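PDB 5DJS: tetratricopeptide TPR_2 repeat protein from Thermobaculum terrenum, which couples an N-terminal array of helical tetratricopeptide repeats to a two-sheet module of glycosyltransferase family 41, of GT-B type, that binds uridine-5'-diphosphate. Local coordinates for residues A[335-340]-A[413-418]; A[363-368]-A[393-398]; A[420-425]-A[445-450]. The protein carries 1 engineered substitution. All coordinates share one frame; numbering follows the deposited sequence.

Interaction 1: residues A[335-340]-A[413-418]; sequences CFNRLS and ALDTLP. With UDP (uridine-5'-diphosphate), chain E.
Two neighbouring parallel strands of the GT-B-type sheet, 332-335 and 412-414, run out side by side here, and the loops beyond them turn toward the UDP diphosphate. A413 pairs with the neighbouring strand 435-438 through backbone bonds to P434 and V436. L414 bonds through its backbone to G334, and C335 lies against its carbonyl: with SG anti to the backbone N (chi1 177°), C335 SG comes to 3.4 Å from L414 O. W350 of helix 344-356 meets both side chains. D415 starts away from 335-340, yet its carboxylate is firmly held: OD1 accepts from G421 N, and OD2 bonds to the hydroxyls of S420 and T448. Separately, Y468 OH bonds to the main-chain O of D415. T416 points back across the contact. Its OG1 stands in the crowded position between backbone N and carbonyl carbon, bonded to Y419 O; in this rotamer T416 CG2 is anti to the carbonyl carbon and lies 3.9 Å from C335 SG. N337 crosses T416 obliquely and carries its amide toward the β-phosphate. Beyond it, R338 N makes a weak bond to UDP O2A, while the side chain, bent at chi3 (-80°) and steadied by Y123 OH on NH1, probably helps offset the phosphate charge: R338 NE donates to UDP O1A at 3.0 Å, the oxygen lying at the edge of the guanidinium and in its plane.

Interaction 2: residues A[363-368]-A[393-398]; sequences RLIATG and ELLSPM. With UDP (uridine-5'-diphosphate), chain E.
Strands 363-365 and 393-395 are parallel neighbours, and the backbone joins them first. L364 uses both of its peptide groups: L364 N donates to E393 O at 3.2 Å, from above the carbonyl plane, and L395 N comes back to L364 O at 3.0 Å, nearly along the C=O axis. L364 thus reaches the residues before and after its bridge partner L394, as parallel pairing requires.

The charged contact lies on the face bearing R363, I365, E393 and L395. R363 NE is 3.5 Å from E393 OE2, but the oxygen stands well out of the guanidinium plane, so this salt bridge works by charge alone. The two flat groups are only 15° from parallel. E393 OE1 has a stronger partner in R361 NE.

Apolar pairs form on both faces. L364 and L394 run side by side on the other face, CD1 to CD1 at 3.8 Å, while I365 CG1 rests on L395 CB at 3.9 Å. M398, bent at chi3 (-78°), brings its CE across I365 at about a right angle, 3.7 Å from I365 CD1.

The uracil is held by main-chain atoms of M398: UDP N3 donates to M398 O at 2.9 Å, and M398 N makes a weak bond to UDP O4, with P397 CB beside that oxygen.

Strand 392-395 is the outermost of its sheet and follows 361-365 by a beta-alpha-beta crossover through helix 372-383. On the inner side the backbone of R363 bonds to F333 of strand 332-335, and L403 of helix 400-405 packs against I365 and M398.

Interaction 3: residues A[420-425]-A[445-450]; sequences SGCTTS and GRATSS. With UDP (uridine-5'-diphosphate), chain E.
S420 OG is gripped by two hydrogen bonds, one from T448 N at 3.3 Å (N-H...O 148°) and one to D415 OD2. T448 OG1 also lies 2.6 Å from S420 OG, and the same carboxylate oxygen probably helps position both hydroxyls. The S420 torsion puts OG anti to the backbone N (chi1 170°), which places it within hydrogen-bonding distance of T448 N, near the start of helix 447-454. T448 holds its OG1 in the crowded position between backbone N and carbonyl carbon, which sends its methyl over toward G421 O. Beside it A447 packs its CB on C422 CB at 3.8 Å, a small apolar patch between the two helix starts.

This is the phosphate-binding helix end of a GT-B-type domain: C422 is the N-cap of helix 423-430, and the amides that follow point at the diphosphate. C422 N donates to UDP O2B at 2.9 Å with an angle of 154°. T424 N reaches UDP O1B at 3.3 Å, helped by a weak bond from T423 N, and T424 OG1 also bonds to UDP. The helix dipole would add to the pull on these negative oxygens. G421 lies against UDP O2B, where a CB would run into that oxygen, and T423 OG1 donates to the ribose O3'.

On the second helix R446 is the N-cap. Its carbonyl accepts from S449 OG and from S450 N, its guanidinium is fastened by NE to H287 O and by NH1 to G440 O, and S450 OG bonds to D285 OD2.

All three contacts border the same UDP: interaction 2 takes the uracil end, interaction 1 the phosphates, interaction 3 the β-phosphate and a ribose hydroxyl. Interactions 1 and 3 are buried, their centres about 9 Å apart, and D415 joins them directly; strand 412-414 leads on into helix 423-430. Interaction 2 lies at the sheet edge, partly exposed, and is nested within the chain loop that interaction 1 closes; C335 N to R363 O, a probable hydrogen bond, and F336 against I365 tie the two. Paired backbone and leucines dominate 363-368 with 393-398, loop side chains 335-340 with 413-418, and hydroxyls at helix starts 420-425 with 445-450.

Interaction 1: residues A[335-340]-A[413-418]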
loop_
_atom_site.group_PDB
_atom_site.type_symbol
_atom_site.label_atom_id
_atom_site.label_comp_id
_atom_site.label_asym_id
_atom_site.label_seq_id
_atom_site.Cartn_x
_atom_site.Cartn_y
_atom_site.Cartn_z
ATOM N N CYS A 335 -16.304 -6.678 -0.173
ATOM C CA CYS A 335 -14.835 -6.607 -0.273
ATOM C C CYS A 335 -14.417 -5.307 -0.934
ATOM O O CYS A 335 -14.522 -5.167 -2.148
ATOM C CB CYS A 335 -14.262 -7.787 -1.056
ATOM S SG CYS A 335 -12.475 -7.663 -1.258
ATOM N N PHE A 336 -13.937 -4.358 -0.130
ATOM C CA PHE A 336 -13.627 -3.016 -0.618
ATOM C C PHE A 336 -12.128 -2.813 -0.899
ATOM O O PHE A 336 -11.575 -1.723 -0.693
ATOM C CB PHE A 336 -14.174 -1.955 0.354
ATOM C CG PHE A 336 -15.651 -2.072 0.648
ATOM C CD1 PHE A 336 -16.536 -2.771 -0.193
ATOM C CD2 PHE A 336 -16.170 -1.441 1.769
ATOM C CE1 PHE A 336 -17.887 -2.860 0.112
ATOM C CE2 PHE A 336 -17.520 -1.520 2.071
ATOM C CZ PHE A 336 -18.380 -2.226 1.240
ATOM N N ASN A 337 -11.500 -3.857 -1.431
ATOM C CA ASN A 337 -10.077 -3.862 -1.740
ATOM C C ASN A 337 -9.762 -3.495 -3.207
ATOM O O ASN A 337 -10.595 -3.671 -4.109
ATOM C CB ASN A 337 -9.493 -5.237 -1.396
ATOM C CG ASN A 337 -9.316 -5.430 0.092
ATOM O OD1 ASN A 337 -8.741 -4.582 0.754
ATOM N ND2 ASN A 337 -9.791 -6.543 0.622
ATOM N N ARG A 338 -8.550 -2.969 -3.404
ATOM C CA ARG A 338 -7.967 -2.700 -4.725
ATOM C C ARG A 338 -8.128 -3.891 -5.667
ATOM O O ARG A 338 -8.040 -5.053 -5.234
ATOM C CB ARG A 338 -6.459 -2.403 -4.601
ATOM C CG ARG A 338 -6.116 -1.089 -3.916
ATOM C CD ARG A 338 -4.630 -0.737 -4.009
ATOM N NE ARG A 338 -3.772 -1.440 -3.032
ATOM C CZ ARG A 338 -2.793 -2.303 -3.318
ATOM N NH1 ARG A 338 -2.504 -2.629 -4.573
ATOM N NH2 ARG A 338 -2.086 -2.856 -2.339
ATOM N N LEU A 339 -8.314 -3.598 -6.953
ATOM C CA LEU A 339 -8.582 -4.644 -7.942
ATOM C C LEU A 339 -7.399 -5.578 -8.188
ATOM O O LEU A 339 -7.589 -6.742 -8.554
ATOM C CB LEU A 339 -9.083 -4.030 -9.246
ATOM C CG LEU A 339 -10.397 -3.237 -9.102
ATOM C CD1 LEU A 339 -10.750 -2.567 -10.415
ATOM C CD2 LEU A 339 -11.564 -4.103 -8.631
ATOM N N SER A 340 -6.185 -5.088 -7.941
ATOM C CA SER A 340 -4.974 -5.919 -8.010
ATOM C C SER A 340 -4.997 -7.133 -7.068
ATOM O O SER A 340 -4.392 -8.179 -7.356
ATOM C CB SER A 340 -3.742 -5.061 -7.718
ATOM O OG SER A 340 -4.059 -4.038 -6.798
ATOM N N ALA A 413 -17.595 -9.193 5.666
ATOM C CA ALA A 413 -16.527 -8.764 4.753
ATOM C C ALA A 413 -15.621 -9.930 4.393
ATOM O O ALA A 413 -15.308 -10.768 5.240
ATOM C CB ALA A 413 -15.717 -7.657 5.376
ATOM N N LEU A 414 -15.210 -9.984 3.131
ATOM C CA LEU A 414 -14.307 -11.030 2.639
ATOM C C LEU A 414 -12.966 -10.412 2.290
ATOM O O LEU A 414 -12.916 -9.396 1.598
ATOM C CB LEU A 414 -14.903 -11.712 1.406
ATOM C CG LEU A 414 -16.257 -12.393 1.605
ATOM C CD1 LEU A 414 -16.816 -12.873 0.276
ATOM C CD2 LEU A 414 -16.148 -13.551 2.580
ATOM N N ASP A 415 -11.891 -11.025 2.772
ATOM C CA ASP A 415 -10.527 -10.526 2.543
ATOM C C ASP A 415 -9.901 -11.237 1.356
ATOM O O ASP A 415 -10.249 -12.378 1.058
ATOM C CB ASP A 415 -9.680 -10.763 3.791
ATOM C CG ASP A 415 -8.245 -10.282 3.651
ATOM O OD1 ASP A 415 -8.044 -9.163 3.132
ATOM O OD2 ASP A 415 -7.318 -11.033 4.061
ATOM N N THR A 416 -8.974 -10.556 0.688
ATOM C CA THR A 416 -8.322 -11.093 -0.508
ATOM C C THR A 416 -7.136 -12.011 -0.201
ATOM O O THR A 416 -6.574 -12.001 0.898
ATOM C CB THR A 416 -7.849 -9.960 -1.427
ATOM O OG1 THR A 416 -7.105 -9.006 -0.663
ATOM C CG2 THR A 416 -9.038 -9.256 -2.063
ATOM N N LEU A 417 -6.795 -12.823 -1.194
ATOM C CA LEU A 417 -5.591 -13.639 -1.190
ATOM C C LEU A 417 -4.996 -13.633 -2.619
ATOM O O LEU A 417 -5.724 -13.366 -3.581
ATOM C CB LEU A 417 -5.912 -15.070 -0.747
ATOM C CG LEU A 417 -7.056 -15.793 -1.479
ATOM C CD1 LEU A 417 -6.643 -17.144 -2.053
ATOM C CD2 LEU A 417 -8.251 -15.959 -0.558
ATOM N N PRO A 418 -3.693 -13.892 -2.781
ATOM C CA PRO A 418 -2.712 -14.090 -1.699
ATOM C C PRO A 418 -2.230 -12.808 -0.996
ATOM O O PRO A 418 -1.502 -12.907 0.007
ATOM C CB PRO A 418 -1.534 -14.753 -2.426
ATOM C CG PRO A 418 -1.627 -14.228 -3.814
ATOM C CD PRO A 418 -3.098 -14.130 -4.107
HETATM N N1 UDP E . -10.717 4.084 -0.032
HETATM C C2 UDP E . -11.595 5.127 -0.447
HETATM N N3 UDP E . -12.481 4.905 -1.435
HETATM C C4 UDP E . -12.558 3.708 -2.040
HETATM C C5 UDP E . -11.724 2.665 -1.661
HETATM C C6 UDP E . -10.802 2.879 -0.644
HETATM O O2 UDP E . -11.562 6.262 0.086
HETATM O O4 UDP E . -13.381 3.521 -2.949
HETATM C "C1'" UDP E . -9.743 4.318 1.057
HETATM C "C2'" UDP E . -10.089 3.431 2.237
HETATM O "O2'" UDP E . -9.990 4.238 3.412
HETATM C "C3'" UDP E . -9.085 2.286 2.159
HETATM C "C4'" UDP E . -7.896 2.848 1.380
HETATM O "O4'" UDP E . -8.388 4.007 0.691
HETATM O "O3'" UDP E . -8.688 1.814 3.439
HETATM C "C5'" UDP E . -7.262 1.913 0.350
HETATM O "O5'" UDP E . -7.276 0.541 0.745
HETATM P PA UDP E . -6.948 -0.607 -0.351
HETATM O O1A UDP E . -5.550 -0.344 -0.857
HETATM O O2A UDP E . -8.113 -0.645 -1.314
HETATM O O3A UDP E . -6.961 -2.029 0.423
HETATM P PB UDP E . -6.069 -2.375 1.725
HETATM O O1B UDP E . -6.261 -1.238 2.684
HETATM O O2B UDP E . -6.692 -3.628 2.247
HETATM O O3B UDP E . -4.664 -2.548 1.199
#

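Interaction 2: residues A[363-368]-A[393-398]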
loop_
_atom_site.group_PDB
_atom_site.type_symbol
_atom_site.label_atom_id
_atom_site.label_comp_id
_atom_site.label_asym_id
_atom_site.label_seq_id
_atom_site.Cartn_x
_atom_site.Cartn_y
_atom_site.Cartn_z
ATOM N N ARG A 363 -20.567 -7.362 -2.891
ATOM C CA ARG A 363 -20.449 -5.918 -3.079
ATOM C C ARG A 363 -18.976 -5.502 -3.117
ATOM O O ARG A 363 -18.301 -5.524 -2.089
ATOM C CB ARG A 363 -21.147 -5.221 -1.914
ATOM C CG ARG A 363 -21.207 -3.700 -1.996
ATOM C CD ARG A 363 -22.528 -3.204 -2.557
ATOM N NE ARG A 363 -23.010 -2.034 -1.821
ATOM C CZ ARG A 363 -23.905 -2.045 -0.826
ATOM N NH1 ARG A 363 -24.478 -3.176 -0.402
ATOM N NH2 ARG A 363 -24.236 -0.893 -0.243
ATOM N N LEU A 364 -18.484 -5.126 -4.296
ATOM C CA LEU A 364 -17.111 -4.633 -4.448
ATOM C C LEU A 364 -17.115 -3.127 -4.650
ATOM O O LEU A 364 -17.971 -2.590 -5.363
ATOM C CB LEU A 364 -16.407 -5.306 -5.625
ATOM C CG LEU A 364 -16.464 -6.826 -5.702
ATOM C CD1 LEU A 364 -15.675 -7.312 -6.910
ATOM C CD2 LEU A 364 -15.931 -7.465 -4.430
ATOM N N ILE A 365 -16.171 -2.450 -4.004
ATOM C CA ILE A 365 -15.979 -1.010 -4.179
ATOM C C ILE A 365 -14.489 -0.747 -4.302
ATOM O O ILE A 365 -13.719 -1.038 -3.379
ATOM C CB ILE A 365 -16.526 -0.188 -2.997
ATOM C CG1 ILE A 365 -18.021 -0.454 -2.781
ATOM C CG2 ILE A 365 -16.310 1.298 -3.255
ATOM C CD1 ILE A 365 -18.548 0.044 -1.453
ATOM N N ALA A 366 -14.091 -0.172 -5.432
ATOM C CA ALA A 366 -12.675 0.031 -5.754
ATOM C C ALA A 366 -12.515 0.988 -6.937
ATOM O O ALA A 366 -13.479 1.304 -7.646
ATOM C CB ALA A 366 -12.002 -1.300 -6.061
ATOM N N THR A 367 -11.286 1.438 -7.148
ATOM C CA THR A 367 -10.970 2.347 -8.241
ATOM C C THR A 367 -10.894 1.515 -9.496
ATOM O O THR A 367 -10.315 0.431 -9.466
ATOM C CB THR A 367 -9.603 2.998 -8.034
ATOM O OG1 THR A 367 -8.638 1.959 -7.849
ATOM C CG2 THR A 367 -9.612 3.899 -6.808
ATOM N N GLY A 368 -11.477 2.017 -10.583
ATOM C CA GLY A 368 -11.552 1.277 -11.841
ATOM C C GLY A 368 -12.937 0.756 -12.145
ATOM O O GLY A 368 -13.261 0.533 -13.311
ATOM N N GLU A 393 -22.561 -6.736 -7.365
ATOM C CA GLU A 393 -22.768 -5.279 -7.486
ATOM C C GLU A 393 -21.478 -4.436 -7.262
ATOM O O GLU A 393 -20.928 -4.378 -6.164
ATOM C CB GLU A 393 -23.962 -4.786 -6.635
ATOM C CG GLU A 393 -23.974 -5.174 -5.160
ATOM C CD GLU A 393 -25.099 -4.495 -4.367
ATOM O OE1 GLU A 393 -25.927 -5.214 -3.764
ATOM O OE2 GLU A 393 -25.158 -3.243 -4.333
ATOM N N LEU A 394 -21.025 -3.788 -8.340
ATOM C CA LEU A 394 -19.759 -3.063 -8.396
ATOM C C LEU A 394 -20.024 -1.569 -8.324
ATOM O O LEU A 394 -20.908 -1.071 -9.016
ATOM C CB LEU A 394 -19.053 -3.353 -9.717
ATOM C CG LEU A 394 -18.753 -4.790 -10.165
ATOM C CD1 LEU A 394 -18.420 -5.713 -9.003
ATOM C CD2 LEU A 394 -19.879 -5.384 -10.995
ATOM N N LEU A 395 -19.244 -0.859 -7.514
ATOM C CA LEU A 395 -19.448 0.572 -7.278
ATOM C C LEU A 395 -18.171 1.387 -7.488
ATOM O O LEU A 395 -17.065 0.939 -7.167
ATOM C CB LEU A 395 -19.991 0.799 -5.857
ATOM C CG LEU A 395 -21.492 1.095 -5.731
ATOM C CD1 LEU A 395 -22.008 0.747 -4.342
ATOM C CD2 LEU A 395 -21.788 2.555 -6.074
ATOM N N SER A 396 -18.346 2.597 -8.017
ATOM C CA SER A 396 -17.249 3.540 -8.195
ATOM C C SER A 396 -16.765 4.019 -6.821
ATOM O O SER A 396 -17.544 4.028 -5.869
ATOM C CB SER A 396 -17.714 4.731 -9.044
ATOM O OG SER A 396 -18.499 4.294 -10.140
ATOM N N PRO A 397 -15.490 4.436 -6.716
ATOM C CA PRO A 397 -14.942 4.786 -5.398
ATOM C C PRO A 397 -15.537 6.065 -4.776
ATOM O O PRO A 397 -16.045 6.934 -5.495
ATOM C CB PRO A 397 -13.439 4.950 -5.675
ATOM C CG PRO A 397 -13.363 5.355 -7.105
ATOM C CD PRO A 397 -14.522 4.691 -7.803
ATOM N N MET A 398 -15.459 6.147 -3.444
ATOM C CA MET A 398 -16.088 7.203 -2.643
ATOM C C MET A 398 -15.127 7.854 -1.654
ATOM O O MET A 398 -14.081 7.281 -1.339
ATOM C CB MET A 398 -17.187 6.589 -1.791
ATOM C CG MET A 398 -18.316 5.952 -2.564
ATOM S SD MET A 398 -19.455 5.192 -1.406
ATOM C CE MET A 398 -18.583 3.710 -1.004
HETATM N N1 UDP E . -10.717 4.084 -0.032
HETATM C C2 UDP E . -11.595 5.127 -0.447
HETATM N N3 UDP E . -12.481 4.905 -1.435
HETATM C C4 UDP E . -12.558 3.708 -2.040
HETATM C C5 UDP E . -11.724 2.665 -1.661
HETATM C C6 UDP E . -10.802 2.879 -0.644
HETATM O O2 UDP E . -11.562 6.262 0.086
HETATM O O4 UDP E . -13.381 3.521 -2.949
HETATM C "C1'" UDP E . -9.743 4.318 1.057
HETATM C "C2'" UDP E . -10.089 3.431 2.237
HETATM O "O2'" UDP E . -9.990 4.238 3.412
HETATM C "C3'" UDP E . -9.085 2.286 2.159
HETATM C "C4'" UDP E . -7.896 2.848 1.380
HETATM O "O4'" UDP E . -8.388 4.007 0.691
HETATM O "O3'" UDP E . -8.688 1.814 3.439
HETATM C "C5'" UDP E . -7.262 1.913 0.350
HETATM O "O5'" UDP E . -7.276 0.541 0.745
HETATM P PA UDP E . -6.948 -0.607 -0.351
HETATM O O1A UDP E . -5.550 -0.344 -0.857
HETATM O O2A UDP E . -8.113 -0.645 -1.314
HETATM O O3A UDP E . -6.961 -2.029 0.423
HETATM P PB UDP E . -6.069 -2.375 1.725
HETATM O O1B UDP E . -6.261 -1.238 2.684
HETATM O O2B UDP E . -6.692 -3.628 2.247
HETATM O O3B UDP E . -4.664 -2.548 1.199
#

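Interaction 3: residues A[420-425]-A[445-450]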
loop_
_atom_site.group_PDB
_atom_site.type_symbol
_atom_site.label_atom_id
_atom_site.label_comp_id
_atom_site.label_asym_id
_atom_site.label_seq_id
_atom_site.Cartn_x
_atom_site.Cartn_y
_atom_site.Cartn_z
ATOM N N SER A 420 -3.256 -10.128 1.286
ATOM C CA SER A 420 -4.282 -9.795 2.264
ATOM C C SER A 420 -4.398 -8.298 2.436
ATOM O O SER A 420 -3.389 -7.583 2.452
ATOM C CB SER A 420 -3.985 -10.406 3.629
ATOM O OG SER A 420 -4.875 -9.865 4.592
ATOM N N GLY A 421 -5.636 -7.839 2.590
ATOM C CA GLY A 421 -5.901 -6.445 2.860
ATOM C C GLY A 421 -5.467 -6.084 4.268
ATOM O O GLY A 421 -5.021 -6.940 5.026
ATOM N N CYS A 422 -5.580 -4.811 4.614
ATOM C CA CYS A 422 -5.138 -4.350 5.915
ATOM C C CYS A 422 -6.054 -3.262 6.416
ATOM O O CYS A 422 -6.818 -3.485 7.349
ATOM C CB CYS A 422 -3.692 -3.857 5.851
ATOM S SG CYS A 422 -3.086 -3.168 7.401
ATOM N N THR A 423 -6.014 -2.103 5.774
ATOM C CA THR A 423 -6.780 -0.978 6.283
ATOM C C THR A 423 -8.272 -1.151 5.960
ATOM O O THR A 423 -9.104 -0.702 6.749
ATOM C CB THR A 423 -6.193 0.436 5.951
ATOM O OG1 THR A 423 -7.201 1.273 5.387
ATOM C CG2 THR A 423 -4.974 0.409 5.027
ATOM N N THR A 424 -8.619 -1.838 4.865
ATOM C CA THR A 424 -10.040 -2.120 4.579
ATOM C C THR A 424 -10.600 -3.083 5.622
ATOM O O THR A 424 -11.738 -2.940 6.064
ATOM C CB THR A 424 -10.312 -2.702 3.165
ATOM O OG1 THR A 424 -9.727 -3.998 3.047
ATOM C CG2 THR A 424 -9.787 -1.796 2.063
ATOM N N SER A 425 -9.792 -4.059 6.022
ATOM C CA SER A 425 -10.206 -5.000 7.073
ATOM C C SER A 425 -10.429 -4.299 8.406
ATOM O O SER A 425 -11.434 -4.549 9.080
ATOM C CB SER A 425 -9.179 -6.111 7.238
ATOM O OG SER A 425 -8.904 -6.655 5.975
ATOM N N GLY A 445 0.328 -12.126 2.913
ATOM C CA GLY A 445 -0.990 -12.740 3.146
ATOM C C GLY A 445 -1.402 -12.906 4.606
ATOM O O GLY A 445 -2.107 -13.866 4.931
ATOM N N ARG A 446 -0.965 -11.988 5.486
ATOM C CA ARG A 446 -1.216 -12.086 6.941
ATOM C C ARG A 446 -1.575 -10.780 7.657
ATOM O O ARG A 446 -1.681 -10.770 8.885
ATOM C CB ARG A 446 0.007 -12.702 7.629
ATOM C CG ARG A 446 0.153 -14.195 7.420
ATOM C CD ARG A 446 1.501 -14.672 7.913
ATOM N NE ARG A 446 1.430 -15.165 9.278
ATOM C CZ ARG A 446 1.319 -16.445 9.637
ATOM N NH1 ARG A 446 1.262 -17.427 8.736
ATOM N NH2 ARG A 446 1.272 -16.757 10.928
ATOM N N ALA A 447 -1.774 -9.688 6.932
ATOM C CA ALA A 447 -2.127 -8.426 7.586
ATOM C C ALA A 447 -3.450 -8.559 8.363
ATOM O O ALA A 447 -3.576 -8.041 9.475
ATOM C CB ALA A 447 -2.212 -7.291 6.573
ATOM N N THR A 448 -4.419 -9.262 7.778
ATOM C CA THR A 448 -5.726 -9.453 8.411
ATOM C C THR A 448 -5.726 -10.621 9.385
ATOM O O THR A 448 -6.313 -10.518 10.466
ATOM C CB THR A 448 -6.829 -9.696 7.374
ATOM O OG1 THR A 448 -6.417 -10.739 6.476
ATOM C CG2 THR A 448 -7.075 -8.502 6.599
ATOM N N SER A 449 -5.081 -11.728 9.013
ATOM C CA SER A 449 -4.968 -12.859 9.931
ATOM C C SER A 449 -4.461 -12.350 11.296
ATOM O O SER A 449 -5.044 -12.677 12.321
ATOM C CB SER A 449 -4.081 -13.985 9.366
ATOM O OG SER A 449 -2.706 -13.699 9.531
ATOM N N SER A 450 -3.418 -11.514 11.287
ATOM C CA SER A 450 -2.846 -10.946 12.511
ATOM C C SER A 450 -3.855 -10.068 13.251
ATOM O O SER A 450 -4.153 -10.309 14.423
ATOM C CB SER A 450 -1.584 -10.135 12.184
ATOM O OG SER A 450 -1.019 -9.552 13.350
HETATM N N1 UDP E . -10.717 4.084 -0.032
HETATM C C2 UDP E . -11.595 5.127 -0.447
HETATM N N3 UDP E . -12.481 4.905 -1.435
HETATM C C4 UDP E . -12.558 3.708 -2.040
HETATM C C5 UDP E . -11.724 2.665 -1.661
HETATM C C6 UDP E . -10.802 2.879 -0.644
HETATM O O2 UDP E . -11.562 6.262 0.086
HETATM O O4 UDP E . -13.381 3.521 -2.949
HETATM C "C1'" UDP E . -9.743 4.318 1.057
HETATM C "C2'" UDP E . -10.089 3.431 2.237
HETATM O "O2'" UDP E . -9.990 4.238 3.412
HETATM C "C3'" UDP E . -9.085 2.286 2.159
HETATM C "C4'" UDP E . -7.896 2.848 1.380
HETATM O "O4'" UDP E . -8.388 4.007 0.691
HETATM O "O3'" UDP E . -8.688 1.814 3.439
HETATM C "C5'" UDP E . -7.262 1.913 0.350
HETATM O "O5'" UDP E . -7.276 0.541 0.745
HETATM P PA UDP E . -6.948 -0.607 -0.351
HETATM O O1A UDP E . -5.550 -0.344 -0.857
HETATM O O2A UDP E . -8.113 -0.645 -1.314
HETATM O O3A UDP E . -6.961 -2.029 0.423
HETATM P PB UDP E . -6.069 -2.375 1.725
HETATM O O1B UDP E . -6.261 -1.238 2.684
HETATM O O2B UDP E . -6.692 -3.628 2.247
HETATM O O3B UDP E . -4.664 -2.548 1.199
#